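Local coordinates for protein insect group II chitinase (Ostrinia furnacalis, PDB 5Y2A) that hydrolyses chitin as a family 18 glycoside hydrolase, this being the second catalytic domain of an insect group II chitinase, at residues 287-300 / 309-323. Sequence-based numbering, arbitrary orientation.
Sequences ICERVKVKGWKVHR and YATHDDQWVSFDDDF
Trp296 packs its indole on His312 and Gln315, between helix 284-292 and the hairpin of strands 309-312 and 315-318, which a type II' turn from His312 to Gln315 closes. CB sits 3.5 Å from the carbonyl O of Thr311. CG lies anti to the carbonyl carbon (chi1 -71°), which lays the indole over the turn end of the hairpin, with CB of His312 against one face and CB of Arg290 on the opposite face. CD1 and NE1 lie against CB and CG of His312, whose imidazole is nearly parallel to the pyrrole ring (12°) but strongly offset. Further out, CE3 rests 4.1 Å from CB of Ala310, CZ3 meets CG1 of Val317 at 3.9 Å, and CZ2 and CH2 lie against CB of Gln315. With an alanine here, the space between helix and hairpin would probably be left unfilled, and His312, Gln315 and Val317 would lose their aromatic neighbour.

Strand 297-299 continues the hairpin antiparallel through two hydrogen-bonded pairs, Lys297 with Thr311 and His299 with Tyr309. On the face carrying these four side chains, His299 turns its ring edge to Thr311, NE2 to OG1 being 2.7 Å, while its CB sits over the Tyr309 ring; Trp316 covers that ring's other face. On the Val298 and Ala310 face, CG2 of Ile287 makes a CH-pi contact over Phe319, 3.8 Å from the ring centroid. His312 NE2 is hydrogen-bonded to Glu45 of the second subunit, while water links ND1 to Gly295 O. Lying between barrel strands 241-254 and 339-343, these elements are consistent with the alpha+beta insertion domain of many family 18 chitinases. Aromatic and aliphatic packing joins helix to hairpin, hydrogen bonds set the strand register, and a salt bridge runs from Arg300, just past strand 297-299, to Asp321, the N-cap residue of helix 322-334, whose OD2 both NH1 and NH2 grip in the guanidinium plane.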
loop_
_atom_site.group_PDB
_atom_site.type_symbol
_atom_site.label_atom_id
_atom_site.label_comp_id
_atom_site.label_asym_id
_atom_site.label_seq_id
_atom_site.Cartn_x
_atom_site.Cartn_y
_atom_site.Cartn_z
ATOM N N ILE A 287 -0.399 -19.481 2.210
ATOM C CA ILE A 287 0.676 -20.200 2.886
ATOM C C ILE A 287 0.529 -21.701 2.667
ATOM O O ILE A 287 1.521 -22.416 2.474
ATOM C CB ILE A 287 0.686 -19.832 4.379
ATOM C CG1 ILE A 287 1.021 -18.348 4.555
ATOM C CG2 ILE A 287 1.661 -20.707 5.155
ATOM C CD1 ILE A 287 0.740 -17.847 5.945
ATOM N N CYS A 288 -0.708 -22.203 2.693
ATOM C CA CYS A 288 -0.949 -23.619 2.428
ATOM C C CYS A 288 -0.455 -24.005 1.042
ATOM O O CYS A 288 0.213 -25.030 0.870
ATOM C CB CYS A 288 -2.441 -23.930 2.562
ATOM S SG CYS A 288 -2.994 -24.130 4.258
ATOM N N GLU A 289 -0.790 -23.200 0.033
ATOM C CA GLU A 289 -0.319 -23.490 -1.317
ATOM C C GLU A 289 1.202 -23.561 -1.360
ATOM O O GLU A 289 1.773 -24.432 -2.024
ATOM C CB GLU A 289 -0.828 -22.436 -2.299
ATOM C CG GLU A 289 -0.355 -22.691 -3.727
ATOM C CD GLU A 289 -0.848 -21.652 -4.705
ATOM O OE1 GLU A 289 -1.707 -20.830 -4.320
ATOM O OE2 GLU A 289 -0.379 -21.658 -5.863
ATOM N N ARG A 290 1.875 -22.647 -0.660
ATOM C CA ARG A 290 3.335 -22.648 -0.665
ATOM C C ARG A 290 3.893 -23.912 -0.020
ATOM O O ARG A 290 4.841 -24.515 -0.537
ATOM C CB ARG A 290 3.848 -21.393 0.032
ATOM C CG ARG A 290 3.669 -20.167 -0.843
ATOM C CD ARG A 290 3.638 -18.861 -0.082
ATOM N NE ARG A 290 3.756 -17.757 -1.036
ATOM C CZ ARG A 290 2.803 -17.409 -1.899
ATOM N NH1 ARG A 290 1.634 -18.057 -1.923
ATOM N NH2 ARG A 290 3.019 -16.406 -2.741
ATOM N N VAL A 291 3.320 -24.335 1.104
ATOM C CA VAL A 291 3.788 -25.556 1.753
ATOM C C VAL A 291 3.420 -26.782 0.927
ATOM O O VAL A 291 4.259 -27.658 0.685
ATOM C CB VAL A 291 3.228 -25.657 3.183
ATOM C CG1 VAL A 291 3.545 -27.028 3.785
ATOM C CG2 VAL A 291 3.808 -24.560 4.052
ATOM N N LYS A 292 2.167 -26.855 0.468
ATOM C CA LYS A 292 1.668 -28.073 -0.170
ATOM C C LYS A 292 2.211 -28.244 -1.582
ATOM O O LYS A 292 2.550 -29.361 -1.988
ATOM C CB LYS A 292 0.139 -28.067 -0.207
ATOM C CG LYS A 292 -0.559 -28.022 1.145
ATOM C CD LYS A 292 -0.465 -29.330 1.905
ATOM C CE LYS A 292 -1.448 -29.328 3.064
ATOM N NZ LYS A 292 -1.204 -30.440 4.021
ATOM N N VAL A 293 2.274 -27.159 -2.351
ATOM C CA VAL A 293 2.582 -27.233 -3.766
ATOM C C VAL A 293 3.974 -26.704 -4.094
ATOM O O VAL A 293 4.620 -27.231 -5.007
ATOM C CB VAL A 293 1.506 -26.483 -4.585
ATOM C CG1 VAL A 293 1.805 -26.544 -6.068
ATOM C CG2 VAL A 293 0.130 -27.068 -4.301
ATOM N N LYS A 294 4.458 -25.688 -3.384
ATOM C CA LYS A 294 5.732 -25.061 -3.707
ATOM C C LYS A 294 6.875 -25.539 -2.827
ATOM O O LYS A 294 7.989 -25.026 -2.959
ATOM C CB LYS A 294 5.618 -23.534 -3.615
ATOM C CG LYS A 294 4.468 -22.928 -4.414
ATOM C CD LYS A 294 4.701 -23.084 -5.910
ATOM C CE LYS A 294 3.466 -22.715 -6.712
ATOM N NZ LYS A 294 3.806 -22.356 -8.120
ATOM N N GLY A 295 6.629 -26.492 -1.929
ATOM C CA GLY A 295 7.710 -27.078 -1.163
ATOM C C GLY A 295 8.306 -26.211 -0.081
ATOM O O GLY A 295 9.445 -26.454 0.326
ATOM N N TRP A 296 7.586 -25.197 0.398
ATOM C CA TRP A 296 8.110 -24.395 1.493
ATOM C C TRP A 296 8.236 -25.239 2.755
ATOM O O TRP A 296 7.409 -26.111 3.032
ATOM C CB TRP A 296 7.210 -23.186 1.771
ATOM C CG TRP A 296 7.269 -22.124 0.722
ATOM C CD1 TRP A 296 7.355 -22.306 -0.627
ATOM C CD2 TRP A 296 7.222 -20.706 0.934
ATOM N NE1 TRP A 296 7.377 -21.089 -1.268
ATOM C CE2 TRP A 296 7.287 -20.091 -0.334
ATOM C CE3 TRP A 296 7.126 -19.899 2.073
ATOM C CZ2 TRP A 296 7.269 -18.704 -0.499
ATOM C CZ3 TRP A 296 7.107 -18.516 1.909
ATOM C CH2 TRP A 296 7.176 -17.936 0.627
ATOM N N LYS A 297 9.263 -24.942 3.546
ATOM C CA LYS A 297 9.583 -25.725 4.732
ATOM C C LYS A 297 8.945 -25.090 5.959
ATOM O O LYS A 297 9.057 -23.880 6.166
ATOM C CB LYS A 297 11.096 -25.823 4.930
ATOM C CG LYS A 297 11.829 -26.463 3.768
ATOM C CD LYS A 297 11.244 -27.824 3.444
ATOM C CE LYS A 297 12.131 -28.593 2.482
ATOM N NZ LYS A 297 11.720 -28.386 1.068
ATOM N N VAL A 298 8.307 -25.914 6.785
ATOM C CA VAL A 298 7.626 -25.458 7.989
ATOM C C VAL A 298 8.568 -25.615 9.173
ATOM O O VAL A 298 9.144 -26.690 9.382
ATOM C CB VAL A 298 6.322 -26.240 8.216
ATOM C CG1 VAL A 298 5.649 -25.790 9.505
ATOM C CG2 VAL A 298 5.393 -26.053 7.028
ATOM N N HIS A 299 8.723 -24.549 9.950
ATOM C CA HIS A 299 9.563 -24.549 11.138
ATOM C C HIS A 299 8.688 -24.341 12.363
ATOM O O HIS A 299 7.918 -23.377 12.422
ATOM C CB HIS A 299 10.631 -23.458 11.070
ATOM C CG HIS A 299 11.422 -23.468 9.800
ATOM N ND1 HIS A 299 12.731 -23.899 9.743
ATOM C CD2 HIS A 299 11.093 -23.099 8.539
ATOM C CE1 HIS A 299 13.172 -23.799 8.502
ATOM N NE2 HIS A 299 12.197 -23.319 7.751
ATOM N N ARG A 300 8.814 -25.234 13.340
ATOM C CA ARG A 300 8.000 -25.173 14.543
ATOM C C ARG A 300 8.846 -24.949 15.790
ATOM O O ARG A 300 10.043 -25.256 15.832
ATOM C CB ARG A 300 7.170 -26.447 14.721
ATOM C CG ARG A 300 6.151 -26.669 13.626
ATOM C CD ARG A 300 5.257 -27.851 13.957
ATOM N NE ARG A 300 4.190 -28.000 12.978
ATOM C CZ ARG A 300 3.005 -27.399 13.045
ATOM N NH1 ARG A 300 2.723 -26.605 14.061
ATOM N NH2 ARG A 300 2.102 -27.600 12.097
ATOM N N TYR A 309 6.576 -20.970 11.220
ATOM C CA TYR A 309 6.894 -20.134 10.071
ATOM C C TYR A 309 7.350 -21.040 8.932
ATOM O O TYR A 309 7.758 -22.188 9.144
ATOM C CB TYR A 309 7.931 -19.038 10.403
ATOM C CG TYR A 309 9.275 -19.512 10.923
ATOM C CD1 TYR A 309 9.498 -19.665 12.286
ATOM C CD2 TYR A 309 10.328 -19.771 10.054
ATOM C CE1 TYR A 309 10.741 -20.087 12.771
ATOM C CE2 TYR A 309 11.569 -20.189 10.527
ATOM C CZ TYR A 309 11.766 -20.348 11.886
ATOM O OH TYR A 309 12.989 -20.767 12.370
ATOM N N ALA A 310 7.219 -20.534 7.711
ATOM C CA ALA A 310 7.532 -21.299 6.523
ATOM C C ALA A 310 8.556 -20.543 5.692
ATOM O O ALA A 310 8.544 -19.307 5.649
ATOM C CB ALA A 310 6.273 -21.598 5.696
ATOM N N THR A 311 9.438 -21.283 5.021
ATOM C CA THR A 311 10.552 -20.672 4.319
ATOM C C THR A 311 10.763 -21.314 2.950
ATOM O O THR A 311 10.451 -22.485 2.733
ATOM C CB THR A 311 11.867 -20.784 5.101
ATOM O OG1 THR A 311 12.183 -22.168 5.287
ATOM C CG2 THR A 311 11.769 -20.067 6.453
ATOM N N HIS A 312 11.311 -20.508 2.037
ATOM C CA HIS A 312 11.730 -20.918 0.710
ATOM C C HIS A 312 12.627 -19.827 0.160
ATOM O O HIS A 312 12.231 -18.660 0.132
ATOM C CB HIS A 312 10.527 -21.137 -0.219
ATOM C CG HIS A 312 10.895 -21.601 -1.590
ATOM N ND1 HIS A 312 11.189 -22.916 -1.887
ATOM C CD2 HIS A 312 11.023 -20.912 -2.751
ATOM C CE1 HIS A 312 11.474 -23.021 -3.174
ATOM N NE2 HIS A 312 11.384 -21.820 -3.721
ATOM N N ASP A 313 13.825 -20.213 -0.301
ATOM C CA ASP A 313 14.859 -19.264 -0.740
ATOM C C ASP A 313 14.999 -18.218 0.370
ATOM O O ASP A 313 15.128 -18.601 1.542
ATOM C CB ASP A 313 14.514 -18.722 -2.111
ATOM C CG ASP A 313 15.631 -17.891 -2.701
ATOM O OD1 ASP A 313 16.628 -18.465 -3.183
ATOM O OD2 ASP A 313 15.544 -16.649 -2.618
ATOM N N ASP A 314 14.928 -16.913 0.067
ATOM C CA ASP A 314 15.004 -15.886 1.080
ATOM C C ASP A 314 13.626 -15.429 1.576
ATOM O O ASP A 314 13.528 -14.392 2.248
ATOM C CB ASP A 314 15.832 -14.678 0.582
ATOM C CG ASP A 314 15.152 -13.901 -0.541
ATOM O OD1 ASP A 314 14.073 -14.289 -1.031
ATOM O OD2 ASP A 314 15.722 -12.870 -0.953
ATOM N N GLN A 315 12.585 -16.208 1.292
ATOM C CA GLN A 315 11.229 -15.864 1.730
ATOM C C GLN A 315 10.937 -16.528 3.070
ATOM O O GLN A 315 11.396 -17.644 3.339
ATOM C CB GLN A 315 10.197 -16.306 0.696
ATOM C CG GLN A 315 10.336 -15.637 -0.668
ATOM C CD GLN A 315 10.210 -14.130 -0.574
ATOM O OE1 GLN A 315 9.116 -13.598 -0.379
ATOM N NE2 GLN A 315 11.335 -13.434 -0.685
ATOM N N TRP A 316 10.139 -15.852 3.889
ATOM C CA TRP A 316 9.954 -16.216 5.292
ATOM C C TRP A 316 8.619 -15.648 5.749
ATOM O O TRP A 316 8.411 -14.437 5.659
ATOM C CB TRP A 316 11.106 -15.635 6.112
ATOM C CG TRP A 316 11.349 -16.184 7.492
ATOM C CD1 TRP A 316 12.357 -17.023 7.866
ATOM C CD2 TRP A 316 10.629 -15.859 8.693
ATOM N NE1 TRP A 316 12.293 -17.266 9.220
ATOM C CE2 TRP A 316 11.242 -16.564 9.750
ATOM C CE3 TRP A 316 9.515 -15.051 8.974
ATOM C CZ2 TRP A 316 10.775 -16.499 11.068
ATOM C CZ3 TRP A 316 9.058 -14.977 10.281
ATOM C CH2 TRP A 316 9.686 -15.700 11.316
ATOM N N VAL A 317 7.713 -16.498 6.233
ATOM C CA VAL A 317 6.399 -16.030 6.669
ATOM C C VAL A 317 6.026 -16.742 7.963
ATOM O O VAL A 317 6.113 -17.971 8.052
ATOM C CB VAL A 317 5.318 -16.241 5.586
ATOM C CG1 VAL A 317 5.182 -17.720 5.196
ATOM C CG2 VAL A 317 3.968 -15.647 6.021
ATOM N N SER A 318 5.615 -15.972 8.966
ATOM C CA SER A 318 5.151 -16.509 10.237
ATOM C C SER A 318 3.633 -16.413 10.320
ATOM O O SER A 318 3.032 -15.468 9.809
ATOM C CB SER A 318 5.780 -15.755 11.407
ATOM O OG SER A 318 5.517 -14.360 11.310
ATOM N N PHE A 319 3.012 -17.385 10.982
ATOM C CA PHE A 319 1.557 -17.503 10.937
ATOM C C PHE A 319 1.100 -18.456 12.031
ATOM O O PHE A 319 1.897 -19.214 12.594
ATOM C CB PHE A 319 1.098 -18.017 9.566
ATOM C CG PHE A 319 1.664 -19.371 9.214
ATOM C CD1 PHE A 319 2.956 -19.493 8.701
ATOM C CD2 PHE A 319 0.911 -20.523 9.403
ATOM C CE1 PHE A 319 3.482 -20.742 8.392
ATOM C CE2 PHE A 319 1.429 -21.770 9.086
ATOM C CZ PHE A 319 2.714 -21.878 8.580
ATOM N N ASP A 320 -0.205 -18.429 12.308
ATOM C CA ASP A 320 -0.843 -19.415 13.171
ATOM C C ASP A 320 -1.473 -20.501 12.307
ATOM O O ASP A 320 -2.187 -20.199 11.345
ATOM C CB ASP A 320 -1.909 -18.776 14.067
ATOM C CG ASP A 320 -1.313 -18.032 15.241
ATOM O OD1 ASP A 320 -0.090 -18.140 15.446
ATOM O OD2 ASP A 320 -2.063 -17.340 15.965
ATOM N N ASP A 321 -1.214 -21.759 12.659
ATOM C CA ASP A 321 -1.839 -22.895 12.008
ATOM C C ASP A 321 -2.972 -23.415 12.889
ATOM O O ASP A 321 -3.324 -22.808 13.907
ATOM C CB ASP A 321 -0.796 -23.984 11.710
ATOM C CG ASP A 321 -0.310 -24.710 12.966
ATOM O OD1 ASP A 321 -0.354 -24.136 14.074
ATOM O OD2 ASP A 321 0.144 -25.864 12.836
ATOM N N ASP A 322 -3.541 -24.563 12.499
ATOM C CA ASP A 322 -4.622 -25.178 13.266
ATOM C C ASP A 322 -4.247 -25.384 14.724
ATOM O O ASP A 322 -5.052 -25.125 15.623
ATOM C CB ASP A 322 -5.009 -26.518 12.643
ATOM C CG ASP A 322 -6.318 -26.458 11.923
ATOM O OD1 ASP A 322 -7.038 -25.462 12.132
ATOM O OD2 ASP A 322 -6.639 -27.395 11.163
ATOM N N PHE A 323 -3.019 -25.845 14.982
ATOM C CA PHE A 323 -2.627 -26.162 16.350
ATOM C C PHE A 323 -2.537 -24.910 17.209
ATOM O O PHE A 323 -2.935 -24.927 18.377
ATOM C CB PHE A 323 -1.299 -26.918 16.356
ATOM C CG PHE A 323 -1.413 -28.321 15.851
ATOM C CD1 PHE A 323 -1.866 -29.335 16.679
ATOM C CD2 PHE A 323 -1.098 -28.623 14.536
ATOM C CE1 PHE A 323 -1.985 -30.630 16.211
ATOM C CE2 PHE A 323 -1.215 -29.915 14.060
ATOM C CZ PHE A 323 -1.658 -30.923 14.904
HETATM O O HOH W 1 11.585 -24.824 -0.082
#